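Local structure of diacylglycerol lipase (Aspergillus oryzae, 5XK2) at residues A55-F63 / F74-K82; L42-P50 / F272-G280. The protein probably hydrolyses the ester bonds of mono- and diacylglycerols, as a class 3 lipase with an alpha/beta-hydrolase fold. One frame throughout, in Å; residues are numbered along the deposited sequence.

Contact 1: residues A55-F63 / F74-K82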
# COMPACT_ATOMS: atom_id res chain seq x y z
N ALA A 55 5.08 24.66 21.36
CA ALA A 55 6.47 25.06 21.43
C ALA A 55 6.78 26.22 20.48
O ALA A 55 7.85 26.83 20.56
CB ALA A 55 7.37 23.87 21.14
N GLY A 56 5.84 26.53 19.59
CA GLY A 56 5.98 27.62 18.63
C GLY A 56 6.96 27.33 17.51
O GLY A 56 7.53 28.25 16.90
N SER A 57 7.16 26.05 17.21
CA SER A 57 8.23 25.68 16.28
C SER A 57 7.95 26.20 14.89
O SER A 57 6.82 26.18 14.41
CB SER A 57 8.44 24.18 16.26
OG SER A 57 8.68 23.77 17.60
N THR A 58 9.02 26.68 14.26
CA THR A 58 8.90 27.45 13.01
C THR A 58 9.73 26.84 11.90
O THR A 58 10.89 26.49 12.11
CB THR A 58 9.35 28.91 13.24
OG1 THR A 58 8.57 29.49 14.30
CG2 THR A 58 9.11 29.73 12.00
N VAL A 59 9.15 26.74 10.70
CA VAL A 59 9.90 26.26 9.53
C VAL A 59 10.96 27.25 9.08
O VAL A 59 10.69 28.44 8.93
CB VAL A 59 8.94 25.96 8.34
CG1 VAL A 59 9.73 25.58 7.08
CG2 VAL A 59 7.98 24.83 8.71
N LYS A 60 12.16 26.73 8.86
CA LYS A 60 13.27 27.50 8.28
C LYS A 60 13.33 27.17 6.79
O LYS A 60 13.55 28.05 5.96
CB LYS A 60 14.60 27.21 8.98
CG LYS A 60 15.72 28.16 8.52
CD LYS A 60 15.33 29.59 8.94
CE LYS A 60 16.20 30.66 8.36
NZ LYS A 60 15.74 31.98 8.91
N LEU A 61 13.28 25.87 6.48
CA LEU A 61 13.26 25.42 5.09
C LEU A 61 12.37 24.21 4.95
O LEU A 61 12.36 23.36 5.81
CB LEU A 61 14.69 25.07 4.61
CG LEU A 61 14.79 24.57 3.17
CD1 LEU A 61 14.29 25.61 2.18
CD2 LEU A 61 16.21 24.18 2.84
N SER A 62 11.61 24.15 3.86
CA SER A 62 10.85 22.95 3.56
C SER A 62 11.34 22.41 2.22
O SER A 62 11.95 23.14 1.41
CB SER A 62 9.34 23.23 3.52
OG SER A 62 9.05 24.07 2.40
N PHE A 63 11.09 21.14 1.98
CA PHE A 63 11.49 20.49 0.74
C PHE A 63 10.51 19.42 0.35
O PHE A 63 9.90 18.75 1.20
CB PHE A 63 12.91 19.90 0.87
CG PHE A 63 13.13 19.08 2.11
CD1 PHE A 63 12.85 17.73 2.12
CD2 PHE A 63 13.66 19.67 3.26
CE1 PHE A 63 13.05 16.98 3.27
CE2 PHE A 63 13.87 18.94 4.40
CZ PHE A 63 13.56 17.59 4.41
N PHE A 74 11.09 19.06 6.35
CA PHE A 74 11.44 20.43 6.70
C PHE A 74 12.60 20.46 7.67
O PHE A 74 12.90 19.45 8.32
CB PHE A 74 10.23 21.18 7.31
CG PHE A 74 9.59 20.44 8.47
CD1 PHE A 74 10.19 20.46 9.73
CD2 PHE A 74 8.41 19.74 8.30
CE1 PHE A 74 9.61 19.73 10.80
CE2 PHE A 74 7.83 19.03 9.35
CZ PHE A 74 8.42 19.02 10.59
N VAL A 75 13.23 21.62 7.77
CA VAL A 75 14.12 21.94 8.88
C VAL A 75 13.40 23.02 9.68
O VAL A 75 13.03 24.05 9.12
CB VAL A 75 15.49 22.46 8.43
CG1 VAL A 75 16.37 22.72 9.64
CG2 VAL A 75 16.15 21.43 7.51
N ALA A 76 13.18 22.76 10.96
CA ALA A 76 12.45 23.70 11.81
C ALA A 76 13.25 24.07 13.05
O ALA A 76 14.20 23.36 13.44
CB ALA A 76 11.11 23.09 12.21
N VAL A 77 12.90 25.20 13.64
CA VAL A 77 13.58 25.67 14.85
C VAL A 77 12.59 25.59 16.00
O VAL A 77 11.49 26.17 15.92
CB VAL A 77 14.08 27.12 14.69
CG1 VAL A 77 14.68 27.60 16.00
CG2 VAL A 77 15.08 27.23 13.56
N ASP A 78 12.97 24.89 17.06
CA ASP A 78 12.16 24.80 18.27
C ASP A 78 12.92 25.56 19.37
O ASP A 78 13.88 25.04 19.94
CB ASP A 78 11.94 23.33 18.63
CG ASP A 78 11.11 23.13 19.89
OD1 ASP A 78 11.01 24.05 20.72
OD2 ASP A 78 10.57 22.01 20.06
N ASN A 79 12.46 26.77 19.68
CA ASN A 79 13.17 27.60 20.65
C ASN A 79 12.74 27.28 22.07
O ASN A 79 13.37 27.70 23.04
CB ASN A 79 12.95 29.09 20.36
CG ASN A 79 13.74 29.55 19.15
OD1 ASN A 79 14.91 29.18 18.99
ND2 ASN A 79 13.10 30.35 18.28
N THR A 80 11.67 26.52 22.20
CA THR A 80 11.23 26.10 23.52
C THR A 80 12.13 24.99 24.03
O THR A 80 12.60 25.03 25.17
CB THR A 80 9.77 25.64 23.49
OG1 THR A 80 8.98 26.76 23.09
CG2 THR A 80 9.31 25.15 24.86
N ASN A 81 12.38 24.01 23.17
CA ASN A 81 13.19 22.86 23.53
C ASN A 81 14.65 22.94 23.08
O ASN A 81 15.43 21.99 23.24
CB ASN A 81 12.53 21.60 22.98
CG ASN A 81 11.19 21.37 23.62
OD1 ASN A 81 11.12 21.06 24.81
ND2 ASN A 81 10.12 21.57 22.86
N LYS A 82 14.99 24.08 22.48
CA LYS A 82 16.35 24.35 22.01
C LYS A 82 16.84 23.26 21.09
O LYS A 82 17.87 22.62 21.34
CB LYS A 82 17.30 24.57 23.19
CG LYS A 82 17.02 25.92 23.84
CD LYS A 82 17.93 26.20 25.02
CE LYS A 82 19.33 26.59 24.56
NZ LYS A 82 20.14 27.00 25.74
O HOH W 1 9.96 27.86 19.00
O HOH W 2 10.70 28.92 16.30

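Contact 2: residues L42-P50 / F272-G280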
# COMPACT_ATOMS: atom_id res chain seq x y z
N LEU A 42 4.92 25.48 12.21
CA LEU A 42 4.47 24.11 12.03
C LEU A 42 3.08 23.96 12.61
O LEU A 42 2.81 24.45 13.69
CB LEU A 42 5.42 23.13 12.72
CG LEU A 42 6.77 22.89 12.04
CD1 LEU A 42 7.61 22.02 12.95
CD2 LEU A 42 6.61 22.22 10.67
N ASN A 43 2.18 23.34 11.87
CA ASN A 43 0.88 23.03 12.45
C ASN A 43 0.25 21.86 11.74
O ASN A 43 0.51 21.63 10.55
CB ASN A 43 -0.03 24.26 12.42
CG ASN A 43 -0.41 24.67 11.04
OD1 ASN A 43 -1.48 24.29 10.54
ND2 ASN A 43 0.45 25.45 10.39
N CYS A 44 -0.58 21.11 12.46
CA CYS A 44 -1.16 19.90 11.90
C CYS A 44 -2.68 20.01 11.95
O CYS A 44 -3.25 20.04 13.03
CB CYS A 44 -0.71 18.66 12.68
SG CYS A 44 1.15 18.57 12.84
N SER A 45 -3.28 20.09 10.77
CA SER A 45 -4.71 20.30 10.62
C SER A 45 -5.54 19.28 11.35
O SER A 45 -6.61 19.61 11.86
CB SER A 45 -5.09 20.27 9.13
OG SER A 45 -4.49 21.36 8.46
N VAL A 46 -5.04 18.04 11.41
CA VAL A 46 -5.79 16.96 12.07
C VAL A 46 -5.55 16.89 13.59
O VAL A 46 -6.14 16.06 14.27
CB VAL A 46 -5.44 15.59 11.45
CG1 VAL A 46 -5.73 15.61 9.95
CG2 VAL A 46 -4.00 15.25 11.71
N GLY A 47 -4.68 17.76 14.10
CA GLY A 47 -4.53 17.94 15.54
C GLY A 47 -3.61 16.97 16.26
O GLY A 47 -3.74 16.78 17.46
N ASN A 48 -2.71 16.33 15.52
CA ASN A 48 -1.81 15.35 16.14
C ASN A 48 -0.41 15.87 16.42
O ASN A 48 0.48 15.05 16.71
CB ASN A 48 -1.75 14.06 15.31
CG ASN A 48 -1.26 14.27 13.92
OD1 ASN A 48 -1.16 15.41 13.45
ND2 ASN A 48 -0.94 13.17 13.23
N CYS A 49 -0.17 17.18 16.29
CA CYS A 49 1.09 17.70 16.86
C CYS A 49 0.91 18.88 17.80
O CYS A 49 1.58 19.93 17.66
CB CYS A 49 2.07 18.07 15.72
SG CYS A 49 1.65 19.45 14.62
N PRO A 50 0.08 18.70 18.85
CA PRO A 50 -0.23 19.84 19.72
C PRO A 50 0.99 20.38 20.46
O PRO A 50 1.04 21.58 20.71
CB PRO A 50 -1.23 19.25 20.72
CG PRO A 50 -0.92 17.78 20.76
CD PRO A 50 -0.56 17.46 19.33
N PHE A 272 2.84 5.74 19.47
CA PHE A 272 2.37 6.65 20.52
C PHE A 272 1.17 7.50 20.14
O PHE A 272 0.21 7.55 20.89
CB PHE A 272 3.48 7.59 20.96
CG PHE A 272 4.71 6.88 21.41
CD1 PHE A 272 4.74 6.27 22.66
CD2 PHE A 272 5.83 6.80 20.59
CE1 PHE A 272 5.88 5.57 23.09
CE2 PHE A 272 6.97 6.10 21.02
CZ PHE A 272 6.99 5.49 22.27
N ILE A 273 1.14 7.95 18.89
CA ILE A 273 0.07 8.79 18.37
C ILE A 273 -0.32 8.20 17.03
O ILE A 273 0.35 7.28 16.55
CB ILE A 273 0.52 10.28 18.15
CG1 ILE A 273 1.63 10.35 17.10
CG2 ILE A 273 0.95 10.92 19.47
CD1 ILE A 273 2.00 11.80 16.63
N HIS A 274 -1.32 8.77 16.38
CA HIS A 274 -1.67 8.31 15.04
C HIS A 274 -0.74 9.08 14.11
O HIS A 274 -1.01 10.21 13.74
CB HIS A 274 -3.15 8.61 14.76
CG HIS A 274 -3.67 8.01 13.50
ND1 HIS A 274 -4.99 8.14 13.10
CD2 HIS A 274 -3.07 7.25 12.55
CE1 HIS A 274 -5.16 7.51 11.95
NE2 HIS A 274 -4.02 6.96 11.60
N ALA A 275 0.33 8.41 13.69
CA ALA A 275 1.50 9.13 13.18
C ALA A 275 1.28 9.76 11.82
O ALA A 275 1.84 10.82 11.53
CB ALA A 275 2.71 8.18 13.13
N ASP A 276 0.54 9.08 10.96
CA ASP A 276 0.32 9.57 9.60
C ASP A 276 -1.05 10.22 9.39
O ASP A 276 -1.50 10.35 8.24
CB ASP A 276 0.54 8.45 8.59
CG ASP A 276 -0.51 7.37 8.69
OD1 ASP A 276 -1.16 7.26 9.75
OD2 ASP A 276 -0.71 6.66 7.69
N ALA A 277 -1.78 10.52 10.46
CA ALA A 277 -3.15 11.02 10.32
C ALA A 277 -3.28 12.28 9.47
O ALA A 277 -4.34 12.53 8.90
CB ALA A 277 -3.76 11.26 11.68
N CYS A 278 -2.21 13.06 9.37
CA CYS A 278 -2.30 14.36 8.71
C CYS A 278 -2.23 14.22 7.19
O CYS A 278 -2.39 15.21 6.47
CB CYS A 278 -1.20 15.29 9.21
SG CYS A 278 -1.58 17.06 9.11
N LYS A 279 -2.03 13.00 6.69
CA LYS A 279 -2.14 12.77 5.26
C LYS A 279 -3.63 12.71 4.90
O LYS A 279 -4.36 11.83 5.37
CB LYS A 279 -1.43 11.48 4.85
CG LYS A 279 -1.80 11.02 3.45
CD LYS A 279 -0.64 11.15 2.48
CE LYS A 279 -1.09 10.94 1.04
NZ LYS A 279 -0.79 12.11 0.17
N GLY A 280 -4.08 13.63 4.05
CA GLY A 280 -5.50 13.74 3.77
C GLY A 280 -5.90 13.32 2.37
O GLY A 280 -5.17 12.59 1.69
O HOH W 3 0.49 12.96 10.53

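Contact 1: residues A55-F63 / F74-K82
Val75 O takes two backbone N-H groups from the facing strand, Lys60 N at 2.8 Å and Leu61 N at 3.2 Å, both in its carbonyl plane. This shared acceptor marks a classic beta bulge in the antiparallel hairpin of strands 58-65 and 71-78, which opens the large sheet of the alpha/beta-hydrolase fold. Register slips by one residue here: Thr58 pairs with Val77 on one side of the bulge and Leu61 with Val75 on the other. Lys60 sets its CB against Val75 O, but the chain bends at chi2 (64°) and carries the amine away. Leu61, Val75 and Val77 share a sheet face with Thr58, toward helix 118-138; Val59, Ala76 and Phe74 lie on the other.

At the helix end of the hairpin, Gly56 ends helix 50-55 in a Schellman motif, and Thr80 OG1 donates to Ala55 O at 2.8 Å. A water gives a second proton to that carbonyl and accepts from Asn79 N. Asp78 CG stands anti to the backbone N (chi1 180°), which brings the carboxylate beside Ala55 CB and Ser57 OG; Tyr24 OH of helix 14-27 bonds both Ser57 OG and Asp78 OD2. Asn81 grips the carboxylate twice: its N reaches OD1 of Asp78 from above the plane, while Asn81 ND2 meets Asp78 OD2 on the syn side at 2.9 Å.

Contact 2: residues L42-P50 / F272-G280
Asn48 lays its amide against the turn that begins at His274, with ND2 donating to His274 O at 3.0 Å; here the loop before helix 50-55 meets the end of the modelled chain. The acceptor lies within 1° of the amide plane, and the donor sits nearly in line with the carbonyl bond. Asn48 CG is wedged between its own backbone N and carbonyl carbon (chi1 60°), which directs the amide toward the 272-280 loop. Ala277 CB, 3.7 Å from Asn48 ND2, also rests on one face of the His274 ring, offset toward its rim. At the backbone of Asn48, Ile273 CD1 comes to 3.6 Å from the carbonyl oxygen, Asn48 O.

Val46 approaches with both methyls: CG1 meets Ala277 O, while CG2 packs over the backbone of Cys278, 3.6 Å from its CA. The sulfur of Cys278 comes up beside Cys44 CB and Ser45 N. One water accepts from Asn48 ND2 and Cys278 N and donates to Ala275 O, at 2.7 Å. The amide and this water thus serve His274 O, Ala275 O and Cys278 N, three backbone groups of the consecutive turns 274-277 and 276-279. One side-chain hydrogen bond, a water bridge and apolar packing join the loops; the disulfides tie Cys44 to Cys49 within the first loop and Cys278 to Cys30, not one loop to the other.

Leu42 ties the two contacts together: from the start of contact 2's first loop it packs its methyls on Val59, Phe74 and Ala76 of contact 1, and its N is a probable hydrogen-bond partner of Ser57 O. Both contacts are partly buried, with centres about 16 Å apart. Contact 1 joins chain neighbours in a hairpin through repeated backbone bonds, and about half of its touching residues are buried, at the edge of the sheet. Contact 2 brings together surface loops more than 200 residues apart, with Ser45 and Val46 exposed; it is smaller and relies on one asparagine amide, a water and apolar packing, with two disulfides close by. Helix 14-27 borders both, through Tyr24 and Ala26.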